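Local atomic coordinates of Two-component response regulator (Geobacillus stearothermophilus, PDB entry 6SWI), a protein that probably binds DNA as a two-component response regulator controlling arabinan-utilization genes, here represented by its C-terminal helix-turn-helix domain. Residues S1-I6 and Q45-S50; Q12-H17 and I52-K57; S27-L32 and V37-M42; I58-A63 and K94-V99; E65-T70 and H75-R80. One frame throughout, in Å; residues are numbered along the deposited sequence.

Contact 1. Residues S1-I6 and Q45-S50; sequences SRLSPI and QELGIS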
# COMPACT_ATOMS: atom_id res chain seq x y z
N SER A 1 16.84 5.59 -12.01
CA SER A 1 16.62 4.20 -11.62
C SER A 1 17.78 3.31 -12.03
O SER A 1 18.07 3.15 -13.21
N ARG A 2 18.44 2.73 -11.02
CA ARG A 2 19.61 1.88 -11.23
C ARG A 2 19.48 0.56 -10.49
O ARG A 2 20.48 -0.04 -10.09
CB ARG A 2 20.90 2.60 -10.84
CG ARG A 2 21.27 3.76 -11.75
N LEU A 3 18.25 0.10 -10.28
CA LEU A 3 18.02 -1.19 -9.65
C LEU A 3 18.42 -2.31 -10.60
O LEU A 3 18.26 -2.21 -11.82
CB LEU A 3 16.54 -1.34 -9.30
CG LEU A 3 15.94 -0.38 -8.29
CD1 LEU A 3 14.45 -0.64 -8.15
CD2 LEU A 3 16.62 -0.51 -6.94
N SER A 4 18.96 -3.40 -10.03
CA SER A 4 19.26 -4.58 -10.82
C SER A 4 17.99 -5.14 -11.44
O SER A 4 16.88 -4.91 -10.93
CB SER A 4 19.90 -5.65 -9.94
OG SER A 4 18.94 -6.24 -9.08
N PRO A 5 18.11 -5.86 -12.56
CA PRO A 5 16.91 -6.39 -13.23
C PRO A 5 15.95 -7.16 -12.32
O PRO A 5 14.74 -6.97 -12.43
CB PRO A 5 17.50 -7.26 -14.35
CG PRO A 5 18.80 -6.58 -14.69
CD PRO A 5 19.33 -6.05 -13.38
N ILE A 6 16.46 -8.01 -11.42
CA ILE A 6 15.56 -8.82 -10.61
C ILE A 6 14.78 -7.95 -9.62
O ILE A 6 13.59 -8.18 -9.38
CB ILE A 6 16.32 -9.96 -9.91
CG1 ILE A 6 15.34 -10.91 -9.22
CG2 ILE A 6 17.34 -9.41 -8.91
CD1 ILE A 6 16.00 -12.05 -8.47
N GLN A 45 19.00 -5.45 -0.05
CA GLN A 45 20.28 -4.82 -0.34
C GLN A 45 20.10 -3.57 -1.20
O GLN A 45 20.79 -2.56 -0.98
CB GLN A 45 21.18 -5.81 -1.06
CG GLN A 45 22.53 -5.25 -1.46
CD GLN A 45 23.24 -6.13 -2.46
OE1 GLN A 45 23.61 -7.26 -2.14
NE2 GLN A 45 23.44 -5.62 -3.67
N GLU A 46 19.20 -3.62 -2.17
CA GLU A 46 19.08 -2.53 -3.13
C GLU A 46 18.05 -1.49 -2.73
O GLU A 46 18.25 -0.30 -2.98
CB GLU A 46 18.77 -3.09 -4.52
CG GLU A 46 19.85 -4.03 -5.00
CD GLU A 46 19.76 -4.34 -6.47
OE1 GLU A 46 19.07 -3.60 -7.21
OE2 GLU A 46 20.40 -5.33 -6.89
N LEU A 47 16.95 -1.91 -2.13
CA LEU A 47 15.91 -0.99 -1.69
C LEU A 47 16.02 -0.61 -0.23
O LEU A 47 15.35 0.33 0.20
CB LEU A 47 14.52 -1.57 -1.99
CG LEU A 47 14.22 -1.79 -3.47
CD1 LEU A 47 12.88 -2.48 -3.67
CD2 LEU A 47 14.24 -0.47 -4.21
N GLY A 48 16.84 -1.31 0.55
CA GLY A 48 17.03 -1.01 1.95
C GLY A 48 15.88 -1.41 2.84
O GLY A 48 15.92 -1.10 4.04
N ILE A 49 14.88 -2.09 2.30
CA ILE A 49 13.66 -2.44 3.00
C ILE A 49 13.28 -3.85 2.58
O ILE A 49 13.54 -4.26 1.45
CB ILE A 49 12.60 -1.38 2.62
CG1 ILE A 49 11.31 -1.53 3.40
CG2 ILE A 49 12.34 -1.37 1.12
CD1 ILE A 49 10.35 -0.36 3.20
N SER A 50 12.68 -4.60 3.50
CA SER A 50 12.25 -5.96 3.21
C SER A 50 11.05 -5.95 2.26
O SER A 50 10.34 -4.96 2.12
CB SER A 50 11.83 -6.66 4.50
OG SER A 50 10.63 -6.10 4.95
O HOH W 1 20.75 -1.11 -7.23
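E46, in the last turn of helix 36-47, reaches across to the chain entering helix 5-17 and receives S4 in its carboxylate. Its CB lies 4.1 Å from L3 CD2, on the apolar side of the contact. With chi1 at -60° and the chain extended beyond CG, the acid is carried out to the backbone of L3 and S4. There the two oxygens divide the work. OE1 takes the backbone N-H of S4 on its syn lone pair, with 2.8 Å between S4 N and E46 OE1 and a nearly straight N-H...O angle of 165°. In the S4 conformer described here, OE2 accepts the S4 hydroxyl, also on the syn side but 29° out of the carboxylate plane. A water donates to R2 O and, more weakly, to E46 OE1. Beside the carboxylate arm, the side chains of L3 and L47 cross at about a right angle, L3 CD2 resting 3.6 Å from L47 CD2, and V7 also packs against E46 and L47. Were this glutamate an alanine, the amide and hydroxyl of S4 would probably lose the carboxylate they share, and the leading segment would move more freely. S4 is the N-cap residue of helix 5-17, so this surface contact ties the start of that helix to the end of the probable recognition helix in the first helix-turn-helix of an AraC-type domain.

Contact 2. Residues Q12-H17 and I52-K57; sequences QYIQKH and IHLLTK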
# COMPACT_ATOMS: atom_id res chain seq x y z
N GLN A 12 8.18 -3.81 -9.85
CA GLN A 12 7.13 -3.60 -10.84
C GLN A 12 5.94 -4.51 -10.58
O GLN A 12 4.78 -4.09 -10.68
CB GLN A 12 7.66 -3.88 -12.24
CG GLN A 12 8.44 -2.75 -12.86
CD GLN A 12 9.00 -3.14 -14.21
OE1 GLN A 12 9.22 -4.32 -14.49
NE2 GLN A 12 9.23 -2.15 -15.06
N TYR A 13 6.21 -5.78 -10.26
CA TYR A 13 5.14 -6.74 -10.03
C TYR A 13 4.34 -6.36 -8.79
O TYR A 13 3.10 -6.39 -8.81
CB TYR A 13 5.71 -8.16 -9.90
CG TYR A 13 4.62 -9.20 -10.01
CD1 TYR A 13 4.23 -9.70 -11.24
CD2 TYR A 13 3.96 -9.66 -8.88
CE1 TYR A 13 3.23 -10.63 -11.35
CE2 TYR A 13 2.94 -10.59 -8.98
CZ TYR A 13 2.58 -11.07 -10.22
OH TYR A 13 1.57 -11.99 -10.35
N ILE A 14 5.03 -5.98 -7.71
CA ILE A 14 4.36 -5.55 -6.48
C ILE A 14 3.52 -4.31 -6.75
O ILE A 14 2.39 -4.18 -6.25
CB ILE A 14 5.40 -5.33 -5.37
CG1 ILE A 14 6.13 -6.63 -5.03
CG2 ILE A 14 4.74 -4.75 -4.13
CD1 ILE A 14 7.47 -6.37 -4.37
N GLN A 15 4.06 -3.37 -7.53
CA GLN A 15 3.34 -2.10 -7.83
C GLN A 15 2.03 -2.39 -8.57
O GLN A 15 1.06 -1.64 -8.39
CB GLN A 15 4.24 -1.13 -8.62
CG GLN A 15 5.35 -0.53 -7.78
CD GLN A 15 6.42 0.20 -8.56
OE1 GLN A 15 6.62 -0.02 -9.75
NE2 GLN A 15 7.14 1.06 -7.87
N LYS A 16 2.01 -3.45 -9.38
CA LYS A 16 0.80 -3.81 -10.11
C LYS A 16 -0.15 -4.67 -9.30
O LYS A 16 -1.37 -4.60 -9.53
CB LYS A 16 1.16 -4.54 -11.40
CG LYS A 16 1.40 -3.64 -12.60
CD LYS A 16 1.35 -4.41 -13.91
CE LYS A 16 2.51 -5.37 -14.03
NZ LYS A 16 2.57 -6.02 -15.37
N HIS A 17 0.35 -5.49 -8.37
CA HIS A 17 -0.44 -6.56 -7.78
C HIS A 17 -0.61 -6.45 -6.27
O HIS A 17 -1.07 -7.41 -5.64
CB HIS A 17 0.12 -7.92 -8.18
CG HIS A 17 -0.10 -8.21 -9.62
ND1 HIS A 17 0.92 -8.29 -10.55
CD2 HIS A 17 -1.25 -8.37 -10.32
CE1 HIS A 17 0.41 -8.52 -11.74
NE2 HIS A 17 -0.90 -8.58 -11.63
N ILE A 52 8.17 -7.42 2.71
CA ILE A 52 6.91 -7.17 3.41
C ILE A 52 6.75 -5.68 3.72
O ILE A 52 5.65 -5.13 3.62
CB ILE A 52 6.80 -8.04 4.67
CG1 ILE A 52 5.43 -7.86 5.32
CG2 ILE A 52 7.91 -7.75 5.67
CD1 ILE A 52 4.30 -8.23 4.41
N HIS A 53 7.84 -5.01 4.10
CA HIS A 53 7.72 -3.59 4.40
C HIS A 53 7.46 -2.79 3.13
O HIS A 53 6.66 -1.85 3.15
CB HIS A 53 8.96 -3.09 5.14
CG HIS A 53 9.13 -3.65 6.52
ND1 HIS A 53 8.07 -4.07 7.30
CD2 HIS A 53 10.24 -3.86 7.25
CE1 HIS A 53 8.54 -4.51 8.46
NE2 HIS A 53 9.85 -4.40 8.45
N LEU A 54 8.11 -3.14 2.03
CA LEU A 54 7.85 -2.48 0.76
C LEU A 54 6.40 -2.67 0.33
O LEU A 54 5.70 -1.71 -0.04
CB LEU A 54 8.79 -3.05 -0.30
CG LEU A 54 8.53 -2.65 -1.75
CD1 LEU A 54 8.71 -1.15 -1.91
CD2 LEU A 54 9.43 -3.42 -2.70
N LEU A 55 5.92 -3.90 0.37
CA LEU A 55 4.54 -4.18 -0.02
C LEU A 55 3.56 -3.44 0.89
O LEU A 55 2.58 -2.85 0.42
CB LEU A 55 4.31 -5.69 0.06
CG LEU A 55 2.90 -6.20 -0.22
CD1 LEU A 55 2.40 -5.74 -1.58
CD2 LEU A 55 2.86 -7.71 -0.09
N THR A 56 3.82 -3.47 2.19
CA THR A 56 2.93 -2.78 3.12
C THR A 56 2.92 -1.28 2.86
O THR A 56 1.86 -0.65 2.89
CB THR A 56 3.33 -3.10 4.57
OG1 THR A 56 3.27 -4.51 4.78
CG2 THR A 56 2.41 -2.39 5.57
N LYS A 57 4.09 -0.70 2.60
CA LYS A 57 4.14 0.73 2.33
C LYS A 57 3.33 1.09 1.09
O LYS A 57 2.56 2.06 1.11
CB LYS A 57 5.59 1.19 2.16
CG LYS A 57 5.70 2.68 1.92
CD LYS A 57 7.11 3.16 2.11
CE LYS A 57 8.05 2.43 1.17
NZ LYS A 57 9.45 2.89 1.37
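I14 of helix 5-17 projects toward helix 51-69 and divides its two branches between L54 and L55. Both meetings are methyl to methyl and buried. The closer is I14 CG2 with L55 CD1, at 3.6 Å; the other branch brings I14 CD1 to 3.9 Å from L54 CD2. I14 has CG1 beside the backbone N and CG2 anti to it (chi1 -63°), which spreads the branches to serve neighbouring leucines along the facing helix. The packing continues beyond the pair: F51 and I58 of helix 51-69 also touch I14, while F18 and L23 press on L55. The backbones come nearest at I14 and L55, whose CA atoms are 6.6 Å apart, and no hydrogen bond joins the two segments.

Away from this tight seam the helices turn polar groups outward. Q12, Q15 and K16 are exposed on one helix, H53 and K57 on the other. H17 folds back over its own helix, with ND1 3.2 Å above the centre of the Y13 ring. T56 OG1 bonds at 2.7 Å to I52 O, which also accepts T56 N from the opposite face of its plane. An apolar strip facing inward and mostly polar outer flanks are those of an amphipathic helix pair, here the first helix of an AraC-type domain packed on the long helix that links its two helix-turn-helix units.

Contact 3. Residues S27-L32 and V37-M42; sequences SVAEFL and VYLSRM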
# COMPACT_ATOMS: atom_id res chain seq x y z
N SER A 27 5.79 -16.14 -3.56
CA SER A 27 5.01 -16.17 -4.80
C SER A 27 5.64 -15.32 -5.91
O SER A 27 5.54 -15.67 -7.09
CB SER A 27 3.56 -15.78 -4.49
OG SER A 27 3.43 -14.38 -4.44
N VAL A 28 6.28 -14.20 -5.55
CA VAL A 28 6.99 -13.40 -6.55
C VAL A 28 8.24 -14.13 -7.01
O VAL A 28 8.58 -14.13 -8.20
CB VAL A 28 7.30 -12.00 -6.01
CG1 VAL A 28 8.15 -11.20 -6.99
CG2 VAL A 28 6.01 -11.26 -5.70
N ALA A 29 8.95 -14.77 -6.08
CA ALA A 29 10.09 -15.59 -6.47
C ALA A 29 9.69 -16.68 -7.46
O ALA A 29 10.47 -17.02 -8.35
CB ALA A 29 10.79 -16.16 -5.23
N GLU A 30 8.47 -17.23 -7.33
CA GLU A 30 7.99 -18.18 -8.33
C GLU A 30 7.78 -17.51 -9.69
O GLU A 30 8.16 -18.06 -10.73
CB GLU A 30 6.69 -18.87 -7.90
CG GLU A 30 6.53 -19.20 -6.43
CD GLU A 30 7.59 -20.13 -5.90
OE1 GLU A 30 8.53 -19.65 -5.23
OE2 GLU A 30 7.50 -21.35 -6.15
N PHE A 31 7.13 -16.34 -9.70
CA PHE A 31 6.96 -15.60 -10.95
C PHE A 31 8.30 -15.34 -11.62
O PHE A 31 8.46 -15.54 -12.83
CB PHE A 31 6.22 -14.29 -10.69
CG PHE A 31 6.41 -13.26 -11.78
CD1 PHE A 31 6.05 -13.53 -13.09
CD2 PHE A 31 6.94 -12.01 -11.49
CE1 PHE A 31 6.21 -12.59 -14.08
CE2 PHE A 31 7.10 -11.06 -12.48
CZ PHE A 31 6.74 -11.35 -13.78
N LEU A 32 9.28 -14.90 -10.84
CA LEU A 32 10.59 -14.56 -11.38
C LEU A 32 11.46 -15.78 -11.62
O LEU A 32 12.51 -15.65 -12.26
CB LEU A 32 11.29 -13.60 -10.42
CG LEU A 32 10.61 -12.25 -10.21
CD1 LEU A 32 11.28 -11.50 -9.08
CD2 LEU A 32 10.61 -11.43 -11.49
N VAL A 37 15.14 -16.80 -1.05
CA VAL A 37 16.17 -16.21 -0.21
C VAL A 37 16.99 -15.20 -1.00
O VAL A 37 17.24 -14.09 -0.54
CB VAL A 37 17.06 -17.30 0.42
CG1 VAL A 37 18.16 -16.67 1.26
CG2 VAL A 37 16.21 -18.25 1.26
N TYR A 38 17.40 -15.57 -2.22
CA TYR A 38 18.10 -14.62 -3.08
C TYR A 38 17.27 -13.36 -3.30
O TYR A 38 17.77 -12.24 -3.16
CB TYR A 38 18.42 -15.28 -4.42
CG TYR A 38 19.19 -14.37 -5.34
CD1 TYR A 38 20.56 -14.14 -5.14
CD2 TYR A 38 18.58 -13.73 -6.40
CE1 TYR A 38 21.29 -13.30 -5.98
CE2 TYR A 38 19.29 -12.89 -7.25
CZ TYR A 38 20.65 -12.68 -7.03
OH TYR A 38 21.36 -11.85 -7.87
N LEU A 39 15.99 -13.53 -3.64
CA LEU A 39 15.16 -12.36 -3.91
C LEU A 39 15.04 -11.48 -2.67
O LEU A 39 15.15 -10.25 -2.76
CB LEU A 39 13.78 -12.82 -4.37
CG LEU A 39 12.79 -11.68 -4.66
CD1 LEU A 39 13.32 -10.78 -5.77
CD2 LEU A 39 11.43 -12.24 -5.05
N SER A 40 14.78 -12.09 -1.52
CA SER A 40 14.67 -11.33 -0.28
C SER A 40 15.93 -10.52 -0.02
O SER A 40 15.87 -9.34 0.34
CB SER A 40 14.44 -12.29 0.89
OG SER A 40 14.23 -11.60 2.11
N ARG A 41 17.09 -11.16 -0.20
CA ARG A 41 18.35 -10.48 0.06
C ARG A 41 18.57 -9.33 -0.91
O ARG A 41 19.06 -8.27 -0.52
CB ARG A 41 19.51 -11.46 -0.09
CG ARG A 41 19.60 -12.46 1.03
CD ARG A 41 20.86 -13.31 0.88
NE ARG A 41 22.03 -12.44 0.75
CZ ARG A 41 22.65 -12.17 -0.39
NH1 ARG A 41 22.23 -12.72 -1.52
NH2 ARG A 41 23.68 -11.34 -0.40
N MET A 42 18.24 -9.54 -2.19
CA MET A 42 18.52 -8.50 -3.17
C MET A 42 17.59 -7.31 -2.99
O MET A 42 18.02 -6.16 -3.14
CB MET A 42 18.42 -9.05 -4.58
CG MET A 42 19.47 -10.10 -4.83
SD MET A 42 21.12 -9.45 -4.90
CE MET A 42 21.03 -8.83 -6.56
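In L39 the chain leaves CB opposite the backbone N (chi1 179°), and chi2 near 60° turns CD2 to V28 and A29 and CD1 to L32. CD2 does most of the touching: it lies 4.0 Å from V28 CG1 and, over the backbone of the next residue, 3.7 Å from A29 N. The small side chain of A29 probably helps the leucine come this near; A29 CB is 4.0 Å from L39 CD2. L39 CD1 meets L32 CD1 at 4.0 Å, and these two leucine side chains cross at about a right angle. The axes of segments 27-32 and 37-42 approach to 9.7 Å at 105°, as in the two helices of a helix-turn-helix. V34 in the turn touches both A29 and L39, and L25 adds a further apolar surface to L39. With no hydrogen bond between the segments, their association rests on apolar burial and shape, and the leucine filling the angle probably fixes the set of helix 36-47 on helix 25-32.

Contact 4. Residues I58-A63 and K94-V99; sequences IRMEKA and KKAMGV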
# COMPACT_ATOMS: atom_id res chain seq x y z
N ILE A 58 3.46 0.31 0.02
CA ILE A 58 2.68 0.57 -1.19
C ILE A 58 1.20 0.47 -0.91
O ILE A 58 0.40 1.31 -1.34
CB ILE A 58 3.12 -0.39 -2.32
CG1 ILE A 58 4.52 -0.04 -2.80
CG2 ILE A 58 2.11 -0.36 -3.45
CD1 ILE A 58 5.16 -1.14 -3.63
N ARG A 59 0.81 -0.56 -0.16
CA ARG A 59 -0.60 -0.75 0.18
C ARG A 59 -1.14 0.41 1.01
O ARG A 59 -2.25 0.89 0.75
CB ARG A 59 -0.78 -2.05 0.94
CG ARG A 59 -0.59 -3.26 0.07
CD ARG A 59 -0.56 -4.53 0.87
NE ARG A 59 -0.81 -5.67 0.01
CZ ARG A 59 -0.68 -6.94 0.36
NH1 ARG A 59 -0.24 -7.26 1.57
NH2 ARG A 59 -0.98 -7.89 -0.52
N MET A 60 -0.39 0.85 2.02
CA MET A 60 -0.91 1.90 2.90
C MET A 60 -0.97 3.24 2.18
O MET A 60 -1.89 4.04 2.43
CB MET A 60 -0.08 1.96 4.18
CG MET A 60 -0.16 0.68 5.03
SD MET A 60 -1.84 0.22 5.53
CE MET A 60 -2.18 -1.17 4.47
N GLU A 61 -0.02 3.50 1.29
CA GLU A 61 -0.10 4.74 0.52
C GLU A 61 -1.28 4.73 -0.45
O GLU A 61 -1.94 5.75 -0.63
CB GLU A 61 1.23 5.06 -0.14
CG GLU A 61 2.36 5.21 0.89
CD GLU A 61 2.50 6.63 1.43
OE1 GLU A 61 1.48 7.25 1.80
OE2 GLU A 61 3.65 7.13 1.50
N LYS A 62 -1.58 3.58 -1.06
CA LYS A 62 -2.79 3.49 -1.89
C LYS A 62 -4.04 3.67 -1.04
O LYS A 62 -4.99 4.34 -1.45
CB LYS A 62 -2.85 2.16 -2.63
CG LYS A 62 -4.08 2.02 -3.50
CD LYS A 62 -4.06 3.05 -4.62
CE LYS A 62 -5.19 2.83 -5.58
NZ LYS A 62 -5.07 3.72 -6.77
N ALA A 63 -4.04 3.07 0.15
CA ALA A 63 -5.19 3.23 1.04
C ALA A 63 -5.40 4.68 1.41
O ALA A 63 -6.53 5.17 1.44
CB ALA A 63 -5.00 2.39 2.30
N LYS A 94 -2.65 1.94 11.12
CA LYS A 94 -2.24 2.73 12.28
C LYS A 94 -0.73 2.72 12.45
O LYS A 94 -0.12 3.76 12.72
CB LYS A 94 -2.92 2.19 13.53
CG LYS A 94 -4.40 2.52 13.58
CD LYS A 94 -5.09 1.75 14.67
CE LYS A 94 -6.59 2.02 14.68
NZ LYS A 94 -7.24 1.35 15.84
N LYS A 95 -0.10 1.56 12.31
CA LYS A 95 1.35 1.47 12.49
C LYS A 95 2.09 2.23 11.41
O LYS A 95 3.10 2.88 11.69
CB LYS A 95 1.78 0.01 12.43
CG LYS A 95 1.35 -0.82 13.58
CD LYS A 95 2.05 -2.15 13.48
CE LYS A 95 1.35 -3.20 14.31
NZ LYS A 95 1.57 -4.55 13.74
N ALA A 96 1.62 2.13 10.16
CA ALA A 96 2.33 2.73 9.04
C ALA A 96 2.09 4.22 8.93
O ALA A 96 2.98 4.95 8.46
CB ALA A 96 1.88 2.07 7.74
N MET A 97 0.90 4.68 9.31
CA MET A 97 0.49 6.06 9.10
C MET A 97 0.45 6.88 10.37
O MET A 97 0.41 8.11 10.29
CB MET A 97 -0.88 6.10 8.40
CG MET A 97 -0.99 5.18 7.20
SD MET A 97 0.14 5.60 5.87
CE MET A 97 -0.50 7.20 5.39
N GLY A 98 0.44 6.23 11.54
CA GLY A 98 0.39 6.93 12.80
C GLY A 98 -0.98 7.42 13.21
O GLY A 98 -1.07 8.21 14.15
N VAL A 99 -2.03 6.97 12.53
CA VAL A 99 -3.38 7.43 12.78
C VAL A 99 -4.33 6.37 12.25
O VAL A 99 -3.98 5.60 11.36
CB VAL A 99 -3.59 8.83 12.12
CG1 VAL A 99 -3.58 8.73 10.61
CG2 VAL A 99 -4.84 9.49 12.60
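M60 overlaps A96 with its CG, 3.7 Å from A96 CB, where the long helix 51-69 meets the last turn of helix 86-97. In the AraC-type fold the latter is the probable recognition helix of the second helix-turn-helix, so this pairing fastens that helix to the central linker helix. The CA atoms of M60 and A96 stand 7.0 Å apart, a separation that the lone CB of A96 probably helps to permit. M60 is bent at chi2 and chi3, and its outer atoms lead away from A96 into the protein, where F89, F93 and Y83 touch it. The next residue, M97, meets the root of the same side chain. It too is bent, chi2 and chi3 both lying near -60°, which lays its sulfur beside M60 CB, while Y104 of helix 101-108 covers part of M97. The boundary between buried and exposed runs through these side chains: M60 is buried, A96 and E61 are exposed, and no hydrogen bond joins the segments. G98, with positive phi, then takes the chain out of the helix, its N still bonded to K94 O. M97 SD lies 4.0 Å from M60 CB, and M97 CE, farther out, 4.1 Å from E61 OE1.

Contact 5. Residues E65-T70 and H75-R80; sequences ELLLST and HEIAER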
# COMPACT_ATOMS: atom_id res chain seq x y z
N GLU A 65 -4.59 7.27 -0.34
CA GLU A 65 -5.16 7.91 -1.52
C GLU A 65 -6.66 7.67 -1.61
O GLU A 65 -7.44 8.60 -1.83
CB GLU A 65 -4.45 7.39 -2.76
CG GLU A 65 -5.03 7.86 -4.06
CD GLU A 65 -4.40 7.15 -5.23
OE1 GLU A 65 -5.08 6.32 -5.86
OE2 GLU A 65 -3.20 7.41 -5.48
N LEU A 66 -7.08 6.41 -1.43
CA LEU A 66 -8.51 6.09 -1.52
C LEU A 66 -9.30 6.75 -0.40
O LEU A 66 -10.46 7.14 -0.60
CB LEU A 66 -8.71 4.58 -1.49
CG LEU A 66 -8.20 3.83 -2.73
CD1 LEU A 66 -8.20 2.34 -2.47
CD2 LEU A 66 -9.05 4.15 -3.94
N LEU A 67 -8.71 6.88 0.79
CA LEU A 67 -9.41 7.53 1.89
C LEU A 67 -9.71 8.98 1.58
O LEU A 67 -10.75 9.51 1.99
CB LEU A 67 -8.59 7.44 3.18
CG LEU A 67 -8.57 6.06 3.84
CD1 LEU A 67 -7.48 5.97 4.87
CD2 LEU A 67 -9.91 5.74 4.48
N LEU A 68 -8.82 9.65 0.85
CA LEU A 68 -9.00 11.07 0.59
C LEU A 68 -9.74 11.36 -0.70
O LEU A 68 -10.39 12.40 -0.81
CB LEU A 68 -7.64 11.77 0.56
CG LEU A 68 -6.87 11.62 1.86
CD1 LEU A 68 -5.62 12.49 1.86
CD2 LEU A 68 -7.74 11.90 3.09
N SER A 69 -9.65 10.47 -1.69
CA SER A 69 -10.19 10.75 -3.02
C SER A 69 -11.46 9.97 -3.32
O SER A 69 -11.97 10.07 -4.43
CB SER A 69 -9.14 10.45 -4.08
OG SER A 69 -8.91 9.06 -4.13
N THR A 70 -11.97 9.21 -2.37
CA THR A 70 -13.23 8.51 -2.52
C THR A 70 -13.94 8.55 -1.18
O THR A 70 -13.35 8.85 -0.14
CB THR A 70 -13.09 7.03 -2.90
OG1 THR A 70 -12.76 6.26 -1.73
CG2 THR A 70 -12.05 6.80 -3.99
N HIS A 75 -13.87 -0.95 4.82
CA HIS A 75 -13.70 -2.37 4.50
C HIS A 75 -13.47 -2.58 3.00
O HIS A 75 -12.79 -3.54 2.61
CB HIS A 75 -14.89 -3.18 5.00
CG HIS A 75 -16.12 -3.05 4.16
ND1 HIS A 75 -17.01 -2.00 4.31
CD2 HIS A 75 -16.61 -3.82 3.16
CE1 HIS A 75 -17.99 -2.14 3.44
NE2 HIS A 75 -17.77 -3.23 2.73
N GLU A 76 -14.02 -1.71 2.16
CA GLU A 76 -13.74 -1.81 0.73
C GLU A 76 -12.31 -1.40 0.43
O GLU A 76 -11.64 -2.04 -0.39
CB GLU A 76 -14.72 -0.97 -0.07
CG GLU A 76 -16.08 -1.58 -0.22
CD GLU A 76 -16.94 -0.85 -1.25
OE1 GLU A 76 -16.57 -0.88 -2.45
OE2 GLU A 76 -17.97 -0.24 -0.87
N ILE A 77 -11.84 -0.34 1.09
CA ILE A 77 -10.46 0.10 0.90
C ILE A 77 -9.50 -1.00 1.34
O ILE A 77 -8.50 -1.27 0.66
CB ILE A 77 -10.23 1.43 1.63
CG1 ILE A 77 -11.05 2.52 0.94
CG2 ILE A 77 -8.73 1.76 1.66
CD1 ILE A 77 -11.06 3.85 1.65
N ALA A 78 -9.80 -1.66 2.46
CA ALA A 78 -8.95 -2.74 2.94
C ALA A 78 -8.78 -3.80 1.86
O ALA A 78 -7.66 -4.25 1.58
CB ALA A 78 -9.55 -3.35 4.20
N GLU A 79 -9.89 -4.23 1.26
CA GLU A 79 -9.84 -5.28 0.25
C GLU A 79 -9.05 -4.82 -0.97
O GLU A 79 -8.30 -5.61 -1.56
CB GLU A 79 -11.25 -5.68 -0.15
CG GLU A 79 -11.31 -6.89 -1.09
CD GLU A 79 -11.08 -6.56 -2.56
OE1 GLU A 79 -11.41 -5.44 -3.00
OE2 GLU A 79 -10.58 -7.45 -3.29
N ARG A 80 -9.19 -3.55 -1.35
CA ARG A 80 -8.53 -3.02 -2.53
C ARG A 80 -7.03 -2.91 -2.34
O ARG A 80 -6.31 -2.77 -3.34
CB ARG A 80 -9.09 -1.64 -2.86
CG ARG A 80 -10.48 -1.70 -3.43
CD ARG A 80 -11.10 -0.35 -3.41
NE ARG A 80 -12.43 -0.32 -4.01
CZ ARG A 80 -12.75 0.38 -5.09
NH1 ARG A 80 -11.83 1.09 -5.74
NH2 ARG A 80 -14.00 0.38 -5.50
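An apolar contact between consecutive helices joins L66 and L67, at the end of helix 51-69, to I77 and R80 of helix 74-80, the first helix of the second helix-turn-helix in this AraC-type domain. The axes of segments 65-69 and 75-80 run at 143° and approach to 10.4 Å, a skewed antiparallel pair. I77 leaves its backbone toward helix 51-69. Its CG1 lies 4.0 Å from L66 CB and its CD1 3.6 Å from L67 CD2, the L67 and I77 side chains crossing at about a right angle. R80 contributes through its hydrocarbon part: with the chain extended from CG to NE, both CB and CD lie beside the L66 methyl, R80 CD being 4.1 Å from L66 CD1. The guanidinium group of this exposed residue is thereby carried past the leucine. T70 closes the helix end, its OG1 bonding at 2.7 Å to L66 O, tilted 28° off the carbonyl plane, and also to L72 N in the connecting loop. Helix 101-108 flanks the pair, with R105 touching I77 and bonding L67 O and Y104 lying on L67, while helix 86-97 adds F93 against L67 and F89 against A78.

Overall arrangement
The contacts divide between two helical units along helix 51-69, which carries a segment of contacts 2, 4 and 5. Contacts 1 and 3 share helix 36-47, touch through I6 with Y38, and lie with contact 2 in the N-terminal unit, centres 12 to 13 Å apart. Contact 3 falls within the spans of contacts 1 and 2, contact 5 within that of contact 4. Contacts 4 and 5, centres 11 Å apart and joined by A63 against I77, form the second unit. I14 against I58 joins contacts 2 and 4; contacts 3 and 5 are about 29 Å apart between centres. The layout is consistent with two helix-turn-helix motifs held apart by one linker helix, as in DNA-binding AraC relatives.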